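Local coordinates for phosphoenolpyruvate--protein phosphotransferase (Escherichia coli, PDB 5T12), which probably transfers the phosphoryl group from phosphoenolpyruvate to the carrier protein NPr in the nitrogen-related phosphotransferase system, this chain being its EIN domain, which pairs with NPr, at residues 5-10 against 197-202; 153-158 against 176-181; 161-166 against 189-194; 9-14 against 214-219; 208-213 against 224-229. The protein carries 1 engineered substitution. All coordinates share one frame; numbering follows the deposited sequence.

Contact 1 of 5, residues 5-10 against 197-202; sequences LPAAPG and IPTVMG
Leu-5 opens the pairing against Met-201 as an antiparallel hydrogen-bonded pair, its N 2.9 Å from O of Met-201, with the return bond from N of Met-201 to O of Leu-5. Its CB is also near the same oxygen, 3.2 Å from O of Met-201. CG2 of Val-200, anti to its own backbone N, comes 3.1 Å from O of Leu-5. Pro-6, opposite Val-200, is a non-hydrogen-bonded pair, as suits a residue without N-H. At Ala-7 the register slips by one. N of Ala-7 and N of Ala-8 are each 3.1 Å from O of Thr-199 and approach it from the same face of its carbonyl plane, so one oxygen serves two donors. CB of Ala-7 packs 3.9 Å from SD of Met-201, and O of Ala-7 accepts a bond from NH1 of Arg-193. O of Ala-8 accepts a nearly straight bond from N of Thr-199 (169° at the hydrogen), while CB of Ala-8 sits 3.2 Å from O of Ile-197. Beyond Pro-9, C of Gly-10 lies 3.5 Å from CG of Pro-198; a side chain on Gly-10 would run into that ring, and its phi of 127° also calls for glycine. Two successive residues facing Thr-199 make a classic beta bulge, here in strand 5-8, one of the two outermost strands of the mixed sheet.

Contact 2 of 5, residues 153-158 against 176-181; sequences RFILVA and GVVVRD
Leu-156 to Ala-158 run beside Val-177 to Val-179 as parallel strands, their short axes 4.3 Å apart at closest approach and 17° from exact alignment. They are the two strands of a beta-alpha-beta unit whose connection carries helix 163-166. N of Leu-156 bonds O of Gly-176 at 2.7 Å, and N of Val-178 bonds O of Leu-156 nearly along the C=O axis, at 177°. N of Ala-158 to O of Val-178 and N of Arg-180 to O of Ala-158, both 3.1 Å, extend the pairing past the end of strand 174-179. Side chains alternate between two faces. On one, Leu-156 and Val-177 lie side by side pointing the same way, CD2 of the leucine 4.0 Å from CG1 of the valine, and Leu-161 covers Val-177. On the opposite face are Ile-155, Val-157 and Val-178, where Leu-215 of strand 214-218 packs on Ile-155 and Val-157. Gly-176 takes the place beside Ile-155, and a CB there would be tight against CG1 of that residue. With CG1 of Ile-155 anti to the carbonyl carbon (chi1 -65°), its CG2 lies anti to the backbone N, 3.5 Å from O of Gly-176 and 3.9 Å from CG2 of Val-178.

Contact 3 of 5, residues 161-166 against 189-194; sequences LSATTL and AIMVRA
Met-191 reaches Ala-163 because its chi1 of -66° sets CG anti to the carbonyl carbon and its chi2 of 180° carries SD straight outward; the chain bends only at chi3, which places CE. SD therefore arrives 3.9 Å from CB of Ala-163, a thioether against a methyl. In Leu-166 CG is likewise anti to the carbonyl carbon, and CD1 continues in an extended direction (chi2 166°) toward helix 187-195. There it meets two residues, coming 4.0 Å from CG1 of Val-192 and 4.3 Å from CB of Met-191. The side chains of Leu-166 and Val-192 cross at about a right angle, with CD1 of the leucine making the touch. A looser touch, CD2 of Leu-161 to CG1 of Val-192 at 4.4 Å, completes the apolar patch. All four pairs are carbon or sulfur contacts, and four of the five residues are buried. This is apolar helix-to-helix packing in the mobile, phosphohistidine-type domain. Ser-162 is the N-cap residue of helix 163-166, and its OG and OG1 of Thr-164 share a hydrogen bond of 3.0 Å. Leu-161 lies against Val-177 and Val-179 of strand 174-179 and against Met-201, while Val-192 rests on Thr-199, so both segments sit over one face of the sheet. Helix 68-80 adds Phe-73 against Met-191, and Gln-187 of helix 187-195, probably in the place of the phosphorylated histidine, lies against Ala-163.

Contact 4 of 5, residues 9-14 against 214-219; sequences PGVAIA and TLIVDG
Ile-13 and Ile-216 form the apolar centre, a non-hydrogen-bonded antiparallel pair whose side chains cross obliquely. CG1 of Ile-13, anti to its backbone N (chi1 178°), lies 3.6 Å from CG1 of Ile-216, and their CD1 atoms come to 3.9 Å. CG2 of Thr-214 adds a touch 4.1 Å from CG1 of Ile-13, and Pro-228 of helix 228-241 packs on all three residues. An alanine in place of Ile-216 would keep CB but lose CG1, CG2 and CD1, and would probably leave the outer carbons of Ile-13 without their mate and open a gap beside Pro-228. On the other face CB of Ala-12 meets CG1 of Val-217 at 3.7 Å, and Leu-215 and Val-217 pack on Ile-155 of strand 154-158, across strand 11-18. Between the faces the backbones bond in both directions, Ala-12 with Val-217 and Ala-14 with Leu-215, N of Leu-215 2.7 Å from O of Ala-14. With axes 172° apart, close to antiparallel, strands 11-18 and 214-218 join the two ends of the chain in one sheet despite the largely helical region between them. N of Gly-219 closes the pairing on O of Gly-10 at 2.8 Å. At this end the contact turns polar: OD1 of Asp-218 stands 3.9 Å from CG2 of Val-11 and accepts from N of Tyr-220, while its OD2 lies close to the acid Glu-223. That crowding may raise the proton affinity of the carboxylates, though the amide donor at OD1 would favour the ionised form; the apolar centre is less likely to depend on it.

Contact 5 of 5, residues 208-213 against 224-229; sequences SVLHRR and LLVDPE
Arg-213 turns the edge of its guanidinium to Asp-227: NH1 is 3.0 Å from OD2, near the guanidinium plane, and the carboxylate plane is inclined 24° to it. One face has CG1 of Val-209 4.2 Å above it, displaced toward the rim, and CG1 of Val-226 approaches NH1 obliquely at 4.2 Å. Within segment 208-213, CG of Arg-212 sits 3.4 Å above the His-211 ring plane, toward its rim; that ring also meets Trp-17. The Arg-213 to Asp-227 pair is a salt bridge, but its hydrogen bond is weak, bent to 132° at the hydrogen. Arg-213 is extended from CG to NE, and its CD passes 3.3 Å from OD1 of Asp-227, so the acid touches aliphatic chain as well as charge. A type II turn from Leu-210 to Arg-213, closed by N of Arg-213 bonding O of Leu-210, brings the arginine to this side. Elsewhere in the contact Leu-210 meets Leu-224 tip to tip, CD1 of the first 3.6 Å from CD2 of the second, and crosses Val-226 at about a right angle, with its CD2 4.0 Å from CG2 of that valine. An alanine in place of Asp-227 would remove both carboxylate oxygens, and the guanidinium of Arg-213 would probably lose its charged mate across the contact and be freer to turn. Apolar contact through Leu-210 thus joins the turn to strand 223-226, while one salt bridge with a weak, bent hydrogen bond at the more exposed end probably adds attraction with little directional constraint.

In the fold
Contacts 1, 2, 4 and 5 all reach one mixed sheet. Contacts 1 and 2 adjoin, centres about 9 Å apart, with N of Val-179 bonding O of Val-200. Contact 4 shares Pro-9 and Gly-10 with contact 1, and lies about 9 Å from contact 2 between centres. Contact 5 adjoins contact 4 through N of Leu-225 and O of Ile-216. Contact 3 covers the sheet face bearing Leu-156 and Val-177, about 11 Å from contact 2 and about 22 Å from contact 5, centre to centre. Gln-187, beside contact 3, falls where the family's phosphorylation motif carries its histidine, and is probably the engineered residue, which would place contact 3 beside the phosphotransfer site.

Contact 1 of 5, residues 5-10 against 197-202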
# COMPACT_ATOMS: atom_id res chain seq x y z
N LEU A 5 9.88 16.93 5.33
CA LEU A 5 8.72 17.57 4.71
C LEU A 5 7.42 16.94 5.21
O LEU A 5 7.24 15.72 5.07
CB LEU A 5 8.80 17.44 3.19
CG LEU A 5 8.12 18.48 2.29
CD1 LEU A 5 8.60 18.32 0.86
CD2 LEU A 5 6.60 18.39 2.35
N PRO A 6 6.51 17.73 5.76
CA PRO A 6 5.20 17.20 6.19
C PRO A 6 4.30 16.93 5.00
O PRO A 6 3.84 17.85 4.32
CB PRO A 6 4.66 18.33 7.08
CG PRO A 6 5.29 19.57 6.54
CD PRO A 6 6.66 19.16 6.06
N ALA A 7 4.03 15.65 4.74
CA ALA A 7 3.18 15.24 3.64
C ALA A 7 1.76 14.90 4.06
O ALA A 7 0.83 15.09 3.28
CB ALA A 7 3.79 14.04 2.91
N ALA A 8 1.58 14.39 5.28
CA ALA A 8 0.26 14.06 5.79
C ALA A 8 0.27 14.26 7.30
O ALA A 8 1.22 13.81 7.97
CB ALA A 8 -0.15 12.62 5.45
N PRO A 9 -0.74 14.91 7.86
CA PRO A 9 -0.70 15.24 9.29
C PRO A 9 -0.85 14.02 10.17
O PRO A 9 -1.28 12.94 9.74
CB PRO A 9 -1.89 16.20 9.46
CG PRO A 9 -2.84 15.79 8.38
CD PRO A 9 -1.99 15.36 7.21
N GLY A 10 -0.49 14.19 11.44
CA GLY A 10 -0.60 13.15 12.43
C GLY A 10 0.69 12.93 13.17
O GLY A 10 1.76 13.45 12.81
N ILE A 197 -2.86 8.67 7.54
CA ILE A 197 -1.60 8.10 8.01
C ILE A 197 -0.58 9.21 8.10
O ILE A 197 -0.34 9.91 7.09
CB ILE A 197 -1.11 6.98 7.07
CG1 ILE A 197 -2.21 5.95 6.83
CG2 ILE A 197 0.13 6.32 7.65
CD1 ILE A 197 -1.80 4.85 5.87
N PRO A 198 0.04 9.45 9.26
CA PRO A 198 1.13 10.43 9.33
C PRO A 198 2.26 10.05 8.39
O PRO A 198 2.72 8.91 8.38
CB PRO A 198 1.56 10.37 10.80
CG PRO A 198 0.38 9.82 11.53
CD PRO A 198 -0.28 8.87 10.57
N THR A 199 2.70 11.01 7.59
CA THR A 199 3.68 10.73 6.55
C THR A 199 4.63 11.90 6.40
O THR A 199 4.20 13.06 6.38
CB THR A 199 2.98 10.44 5.21
OG1 THR A 199 2.21 9.23 5.33
CG2 THR A 199 4.00 10.27 4.09
N VAL A 200 5.92 11.60 6.30
CA VAL A 200 6.97 12.60 6.12
C VAL A 200 7.81 12.19 4.91
O VAL A 200 8.01 11.00 4.66
CB VAL A 200 7.82 12.75 7.40
CG1 VAL A 200 8.83 11.61 7.54
CG2 VAL A 200 8.50 14.10 7.44
N MET A 201 8.27 13.18 4.15
CA MET A 201 8.96 12.92 2.89
C MET A 201 10.19 13.81 2.77
O MET A 201 10.42 14.70 3.60
CB MET A 201 8.04 13.14 1.68
CG MET A 201 6.92 12.11 1.54
SD MET A 201 5.89 12.42 0.09
CE MET A 201 4.78 11.02 0.15
N GLY A 202 10.97 13.57 1.72
CA GLY A 202 12.17 14.36 1.47
C GLY A 202 13.17 14.34 2.60
O GLY A 202 13.93 15.30 2.77

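Contact 2 of 5, residues 153-158 against 176-181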
# COMPACT_ATOMS: atom_id res chain seq x y z
N ARG A 153 2.84 -3.14 15.19
CA ARG A 153 2.69 -1.80 14.65
C ARG A 153 4.04 -1.38 14.08
O ARG A 153 5.08 -1.70 14.66
CB ARG A 153 2.24 -0.79 15.71
CG ARG A 153 0.87 -1.06 16.30
CD ARG A 153 -0.23 -0.86 15.27
NE ARG A 153 -1.54 -0.70 15.91
CZ ARG A 153 -2.34 -1.70 16.24
NH1 ARG A 153 -1.97 -2.95 16.00
NH2 ARG A 153 -3.51 -1.46 16.81
N PHE A 154 4.03 -0.69 12.94
CA PHE A 154 5.29 -0.28 12.34
C PHE A 154 5.11 1.02 11.56
O PHE A 154 4.00 1.39 11.18
CB PHE A 154 5.87 -1.37 11.42
CG PHE A 154 5.00 -1.72 10.25
CD1 PHE A 154 4.05 -2.72 10.34
CD2 PHE A 154 5.15 -1.06 9.03
CE1 PHE A 154 3.25 -3.05 9.26
CE2 PHE A 154 4.35 -1.38 7.95
CZ PHE A 154 3.40 -2.38 8.06
N ILE A 155 6.23 1.70 11.34
CA ILE A 155 6.31 2.87 10.48
C ILE A 155 7.08 2.46 9.23
O ILE A 155 8.24 2.03 9.32
CB ILE A 155 6.99 4.05 11.18
CG1 ILE A 155 6.14 4.52 12.37
CG2 ILE A 155 7.23 5.19 10.20
CD1 ILE A 155 6.84 5.52 13.27
N LEU A 156 6.44 2.58 8.07
CA LEU A 156 7.09 2.22 6.82
C LEU A 156 8.21 3.19 6.51
O LEU A 156 8.00 4.41 6.46
CB LEU A 156 6.07 2.19 5.68
CG LEU A 156 6.64 2.00 4.28
CD1 LEU A 156 7.30 0.63 4.14
CD2 LEU A 156 5.56 2.19 3.22
N VAL A 157 9.42 2.66 6.30
CA VAL A 157 10.56 3.44 5.85
C VAL A 157 10.95 2.93 4.47
O VAL A 157 11.07 1.72 4.25
CB VAL A 157 11.74 3.36 6.83
CG1 VAL A 157 11.44 4.16 8.08
CG2 VAL A 157 12.06 1.92 7.18
N ALA A 158 11.12 3.86 3.52
CA ALA A 158 11.41 3.48 2.15
C ALA A 158 12.01 4.67 1.42
O ALA A 158 11.92 5.81 1.88
CB ALA A 158 10.15 2.98 1.43
N GLY A 176 2.44 4.84 10.24
CA GLY A 176 3.20 5.98 9.74
C GLY A 176 4.09 5.57 8.60
O GLY A 176 4.39 4.38 8.41
N VAL A 177 4.50 6.57 7.82
CA VAL A 177 5.34 6.36 6.64
C VAL A 177 6.43 7.42 6.62
O VAL A 177 6.18 8.59 6.95
CB VAL A 177 4.53 6.39 5.33
CG1 VAL A 177 5.41 6.07 4.14
CG2 VAL A 177 3.36 5.42 5.40
N VAL A 178 7.64 7.02 6.24
CA VAL A 178 8.77 7.94 6.09
C VAL A 178 9.43 7.65 4.75
O VAL A 178 9.93 6.55 4.52
CB VAL A 178 9.80 7.79 7.22
CG1 VAL A 178 10.99 8.72 6.96
CG2 VAL A 178 9.16 8.10 8.56
N VAL A 179 9.43 8.64 3.87
CA VAL A 179 10.01 8.50 2.54
C VAL A 179 11.22 9.43 2.42
O VAL A 179 11.17 10.58 2.87
CB VAL A 179 8.97 8.78 1.44
CG1 VAL A 179 9.40 8.10 0.15
CG2 VAL A 179 7.60 8.27 1.86
N ARG A 180 12.30 8.91 1.83
CA ARG A 180 13.54 9.66 1.63
C ARG A 180 13.51 10.45 0.31
O ARG A 180 13.76 11.66 0.31
CB ARG A 180 14.75 8.73 1.69
CG ARG A 180 16.07 9.46 1.44
CD ARG A 180 17.19 8.50 1.07
NE ARG A 180 18.49 9.00 1.50
CZ ARG A 180 19.42 9.47 0.67
NH1 ARG A 180 19.18 9.51 -0.64
NH2 ARG A 180 20.58 9.91 1.14
N ASP A 181 13.16 9.83 -0.81
CA ASP A 181 12.78 10.62 -1.97
C ASP A 181 11.27 10.51 -2.15
O ASP A 181 10.74 9.39 -2.23
CB ASP A 181 13.48 10.14 -3.25
CG ASP A 181 14.98 9.97 -3.09
OD1 ASP A 181 15.58 10.71 -2.30
OD2 ASP A 181 15.56 9.10 -3.79

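Contact 3 of 5, residues 161-166 against 189-194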
# COMPACT_ATOMS: atom_id res chain seq x y z
N LEU A 161 7.71 5.93 -2.58
CA LEU A 161 6.36 5.56 -2.15
C LEU A 161 5.43 5.65 -3.35
O LEU A 161 5.30 6.71 -3.97
CB LEU A 161 5.87 6.46 -1.02
CG LEU A 161 4.54 6.06 -0.38
CD1 LEU A 161 4.62 4.66 0.22
CD2 LEU A 161 4.12 7.07 0.68
N SER A 162 4.78 4.53 -3.67
CA SER A 162 3.83 4.47 -4.77
C SER A 162 2.60 3.69 -4.32
O SER A 162 2.58 3.10 -3.24
CB SER A 162 4.45 3.84 -6.02
OG SER A 162 4.86 2.50 -5.77
N ALA A 163 1.58 3.68 -5.17
CA ALA A 163 0.34 2.99 -4.84
C ALA A 163 0.54 1.49 -4.72
O ALA A 163 -0.14 0.83 -3.93
CB ALA A 163 -0.73 3.30 -5.88
N THR A 164 1.47 0.93 -5.50
CA THR A 164 1.71 -0.51 -5.44
C THR A 164 2.34 -0.92 -4.12
O THR A 164 2.12 -2.04 -3.65
CB THR A 164 2.61 -0.95 -6.60
OG1 THR A 164 3.86 -0.25 -6.53
CG2 THR A 164 1.94 -0.62 -7.93
N THR A 165 3.14 -0.04 -3.51
CA THR A 165 3.74 -0.36 -2.22
C THR A 165 2.70 -0.39 -1.11
O THR A 165 2.68 -1.32 -0.29
CB THR A 165 4.84 0.66 -1.89
OG1 THR A 165 5.81 0.68 -2.94
CG2 THR A 165 5.53 0.29 -0.58
N LEU A 166 1.82 0.62 -1.07
CA LEU A 166 0.80 0.66 -0.03
C LEU A 166 -0.21 -0.47 -0.19
O LEU A 166 -0.85 -0.87 0.79
CB LEU A 166 0.09 2.01 -0.06
CG LEU A 166 0.94 3.25 0.25
CD1 LEU A 166 0.21 4.52 -0.14
CD2 LEU A 166 1.31 3.28 1.73
N ALA A 189 1.07 10.21 -1.96
CA ALA A 189 0.86 11.22 -0.93
C ALA A 189 -0.62 11.57 -0.80
O ALA A 189 -1.10 11.86 0.30
CB ALA A 189 1.67 12.48 -1.26
N ILE A 190 -1.36 11.54 -1.91
CA ILE A 190 -2.79 11.79 -1.85
C ILE A 190 -3.51 10.66 -1.12
O ILE A 190 -4.50 10.90 -0.42
CB ILE A 190 -3.35 11.99 -3.28
CG1 ILE A 190 -2.72 13.23 -3.93
CG2 ILE A 190 -4.86 12.13 -3.26
CD1 ILE A 190 -3.26 13.54 -5.31
N MET A 191 -3.01 9.43 -1.24
CA MET A 191 -3.68 8.30 -0.61
C MET A 191 -3.47 8.30 0.90
O MET A 191 -4.41 8.03 1.66
CB MET A 191 -3.18 6.99 -1.22
CG MET A 191 -3.57 6.79 -2.68
SD MET A 191 -2.96 5.24 -3.37
CE MET A 191 -3.94 4.05 -2.47
N VAL A 192 -2.25 8.58 1.36
CA VAL A 192 -1.98 8.55 2.80
C VAL A 192 -2.74 9.67 3.51
O VAL A 192 -3.16 9.50 4.66
CB VAL A 192 -0.47 8.62 3.08
CG1 VAL A 192 0.21 7.34 2.65
CG2 VAL A 192 0.16 9.82 2.39
N ARG A 193 -2.92 10.82 2.86
CA ARG A 193 -3.75 11.87 3.44
C ARG A 193 -5.21 11.43 3.52
O ARG A 193 -5.89 11.72 4.50
CB ARG A 193 -3.63 13.16 2.62
CG ARG A 193 -2.33 13.91 2.85
CD ARG A 193 -2.37 15.29 2.21
NE ARG A 193 -2.33 15.23 0.75
CZ ARG A 193 -1.21 15.31 0.04
NH1 ARG A 193 -0.04 15.46 0.65
NH2 ARG A 193 -1.26 15.24 -1.29
N ALA A 194 -5.69 10.71 2.50
CA ALA A 194 -7.05 10.20 2.53
C ALA A 194 -7.23 9.15 3.61
O ALA A 194 -8.30 9.07 4.23
CB ALA A 194 -7.42 9.62 1.16

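Contact 4 of 5, residues 9-14 against 214-219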
# COMPACT_ATOMS: atom_id res chain seq x y z
N PRO A 9 -0.74 14.91 7.86
CA PRO A 9 -0.70 15.24 9.29
C PRO A 9 -0.85 14.02 10.17
O PRO A 9 -1.28 12.94 9.74
CB PRO A 9 -1.89 16.20 9.46
CG PRO A 9 -2.84 15.79 8.38
CD PRO A 9 -1.99 15.36 7.21
N GLY A 10 -0.49 14.19 11.44
CA GLY A 10 -0.60 13.15 12.43
C GLY A 10 0.69 12.93 13.17
O GLY A 10 1.76 13.45 12.81
N VAL A 11 0.60 12.13 14.23
CA VAL A 11 1.75 11.71 15.03
C VAL A 11 1.64 10.21 15.25
O VAL A 11 0.54 9.68 15.46
CB VAL A 11 1.82 12.46 16.38
CG1 VAL A 11 3.05 12.04 17.17
CG2 VAL A 11 1.81 13.97 16.17
N ALA A 12 2.78 9.52 15.20
CA ALA A 12 2.82 8.09 15.43
C ALA A 12 4.18 7.70 15.96
O ALA A 12 5.19 8.34 15.66
CB ALA A 12 2.51 7.31 14.15
N ILE A 13 4.21 6.64 16.77
CA ILE A 13 5.44 6.07 17.29
C ILE A 13 5.37 4.56 17.11
O ILE A 13 4.39 3.92 17.50
CB ILE A 13 5.67 6.44 18.77
CG1 ILE A 13 6.94 5.78 19.30
CG2 ILE A 13 4.46 6.08 19.63
CD1 ILE A 13 7.32 6.21 20.70
N ALA A 14 6.41 3.99 16.50
CA ALA A 14 6.43 2.56 16.19
C ALA A 14 7.81 2.17 15.72
O ALA A 14 8.65 3.03 15.41
CB ALA A 14 5.38 2.19 15.14
N THR A 214 12.93 2.00 16.86
CA THR A 214 11.76 2.79 17.24
C THR A 214 11.86 4.19 16.65
O THR A 214 12.90 4.84 16.72
CB THR A 214 11.65 2.88 18.77
OG1 THR A 214 11.49 1.56 19.31
CG2 THR A 214 10.46 3.74 19.17
N LEU A 215 10.76 4.65 16.05
CA LEU A 215 10.71 5.95 15.40
C LEU A 215 9.46 6.69 15.83
O LEU A 215 8.42 6.09 16.13
CB LEU A 215 10.72 5.82 13.88
CG LEU A 215 11.77 4.92 13.22
CD1 LEU A 215 11.47 4.76 11.74
CD2 LEU A 215 13.17 5.48 13.42
N ILE A 216 9.56 8.02 15.87
CA ILE A 216 8.41 8.90 16.02
C ILE A 216 8.33 9.76 14.77
O ILE A 216 9.24 10.54 14.48
CB ILE A 216 8.51 9.79 17.27
CG1 ILE A 216 8.60 8.94 18.54
CG2 ILE A 216 7.32 10.73 17.35
CD1 ILE A 216 8.60 9.76 19.81
N VAL A 217 7.24 9.61 14.01
CA VAL A 217 6.99 10.42 12.83
C VAL A 217 6.00 11.52 13.19
O VAL A 217 4.93 11.25 13.75
CB VAL A 217 6.48 9.56 11.66
CG1 VAL A 217 5.33 8.65 12.10
CG2 VAL A 217 6.05 10.44 10.49
N ASP A 218 6.38 12.76 12.90
CA ASP A 218 5.56 13.93 13.19
C ASP A 218 5.20 14.59 11.86
O ASP A 218 6.02 15.29 11.26
CB ASP A 218 6.30 14.90 14.12
CG ASP A 218 5.53 16.19 14.36
OD1 ASP A 218 4.30 16.20 14.17
OD2 ASP A 218 6.17 17.19 14.75
N GLY A 219 3.97 14.35 11.41
CA GLY A 219 3.49 14.90 10.15
C GLY A 219 2.95 16.31 10.22
O GLY A 219 2.67 16.91 9.17

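Contact 5 of 5, residues 208-213 against 224-229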
# COMPACT_ATOMS: atom_id res chain seq x y z
N SER A 208 17.68 1.35 5.23
CA SER A 208 18.35 0.19 5.78
C SER A 208 18.84 0.40 7.21
O SER A 208 19.19 -0.58 7.88
CB SER A 208 19.54 -0.20 4.89
OG SER A 208 20.35 0.93 4.61
N VAL A 209 18.86 1.64 7.70
CA VAL A 209 19.31 1.94 9.05
C VAL A 209 18.14 2.10 10.01
O VAL A 209 18.19 1.61 11.14
CB VAL A 209 20.20 3.20 9.05
CG1 VAL A 209 20.57 3.60 10.47
CG2 VAL A 209 21.45 2.94 8.22
N LEU A 210 17.07 2.77 9.58
CA LEU A 210 15.89 2.91 10.43
C LEU A 210 15.17 1.58 10.66
O LEU A 210 14.30 1.52 11.54
CB LEU A 210 14.91 3.91 9.83
CG LEU A 210 15.37 5.36 9.71
CD1 LEU A 210 14.17 6.27 9.51
CD2 LEU A 210 16.17 5.79 10.93
N HIS A 211 15.51 0.54 9.91
CA HIS A 211 14.87 -0.76 10.08
C HIS A 211 15.17 -1.31 11.47
O HIS A 211 16.31 -1.25 11.95
CB HIS A 211 15.36 -1.72 8.99
CG HIS A 211 14.65 -3.04 8.99
ND1 HIS A 211 13.29 -3.15 8.84
CD2 HIS A 211 15.12 -4.30 9.11
CE1 HIS A 211 12.95 -4.43 8.87
NE2 HIS A 211 14.04 -5.15 9.04
N ARG A 212 14.13 -1.85 12.12
CA ARG A 212 14.21 -2.43 13.46
C ARG A 212 14.56 -1.40 14.53
O ARG A 212 15.15 -1.74 15.56
CB ARG A 212 15.21 -3.59 13.52
CG ARG A 212 14.97 -4.70 12.52
CD ARG A 212 16.23 -5.52 12.39
NE ARG A 212 16.16 -6.50 11.32
CZ ARG A 212 17.22 -6.90 10.62
NH1 ARG A 212 18.42 -6.40 10.89
NH2 ARG A 212 17.08 -7.80 9.66
N ARG A 213 14.21 -0.13 14.32
CA ARG A 213 14.43 0.90 15.32
C ARG A 213 13.13 1.64 15.60
O ARG A 213 12.33 1.87 14.69
CB ARG A 213 15.50 1.90 14.89
CG ARG A 213 16.93 1.38 14.98
CD ARG A 213 17.90 2.52 15.26
NE ARG A 213 19.26 2.21 14.83
CZ ARG A 213 20.29 3.04 14.95
NH1 ARG A 213 20.12 4.23 15.49
NH2 ARG A 213 21.49 2.67 14.52
N LEU A 224 11.15 13.81 12.36
CA LEU A 224 11.31 12.39 12.63
C LEU A 224 12.31 12.23 13.77
O LEU A 224 13.39 12.82 13.74
CB LEU A 224 11.80 11.61 11.41
CG LEU A 224 12.04 10.12 11.70
CD1 LEU A 224 10.72 9.38 11.86
CD2 LEU A 224 12.88 9.47 10.63
N LEU A 225 11.94 11.43 14.77
CA LEU A 225 12.77 11.20 15.94
C LEU A 225 13.24 9.75 15.95
O LEU A 225 12.41 8.83 15.96
CB LEU A 225 12.01 11.52 17.22
CG LEU A 225 11.55 12.98 17.36
CD1 LEU A 225 10.82 13.19 18.67
CD2 LEU A 225 12.73 13.92 17.25
N VAL A 226 14.55 9.54 15.95
CA VAL A 226 15.13 8.21 15.97
C VAL A 226 15.57 7.89 17.40
O VAL A 226 16.36 8.64 17.99
CB VAL A 226 16.32 8.10 15.00
CG1 VAL A 226 16.77 6.66 14.87
CG2 VAL A 226 15.95 8.67 13.64
N ASP A 227 15.04 6.79 17.95
CA ASP A 227 15.40 6.23 19.25
C ASP A 227 14.92 7.11 20.40
O ASP A 227 15.75 7.61 21.17
CB ASP A 227 16.92 6.06 19.37
CG ASP A 227 17.49 5.15 18.30
OD1 ASP A 227 16.90 4.08 18.04
OD2 ASP A 227 18.54 5.51 17.72
N PRO A 228 13.59 7.32 20.56
CA PRO A 228 13.14 8.35 21.51
C PRO A 228 13.41 8.01 22.97
O PRO A 228 13.44 8.92 23.80
CB PRO A 228 11.64 8.46 21.23
CG PRO A 228 11.27 7.16 20.61
CD PRO A 228 12.46 6.79 19.78
N GLU A 229 13.62 6.73 23.29
CA GLU A 229 13.72 6.35 24.69
C GLU A 229 14.95 6.93 25.37
O GLU A 229 14.81 7.49 26.47
CB GLU A 229 13.66 4.82 24.81
CG GLU A 229 13.66 4.33 26.26
CD GLU A 229 13.76 2.83 26.37
OE1 GLU A 229 14.80 2.26 25.96
OE2 GLU A 229 12.81 2.21 26.89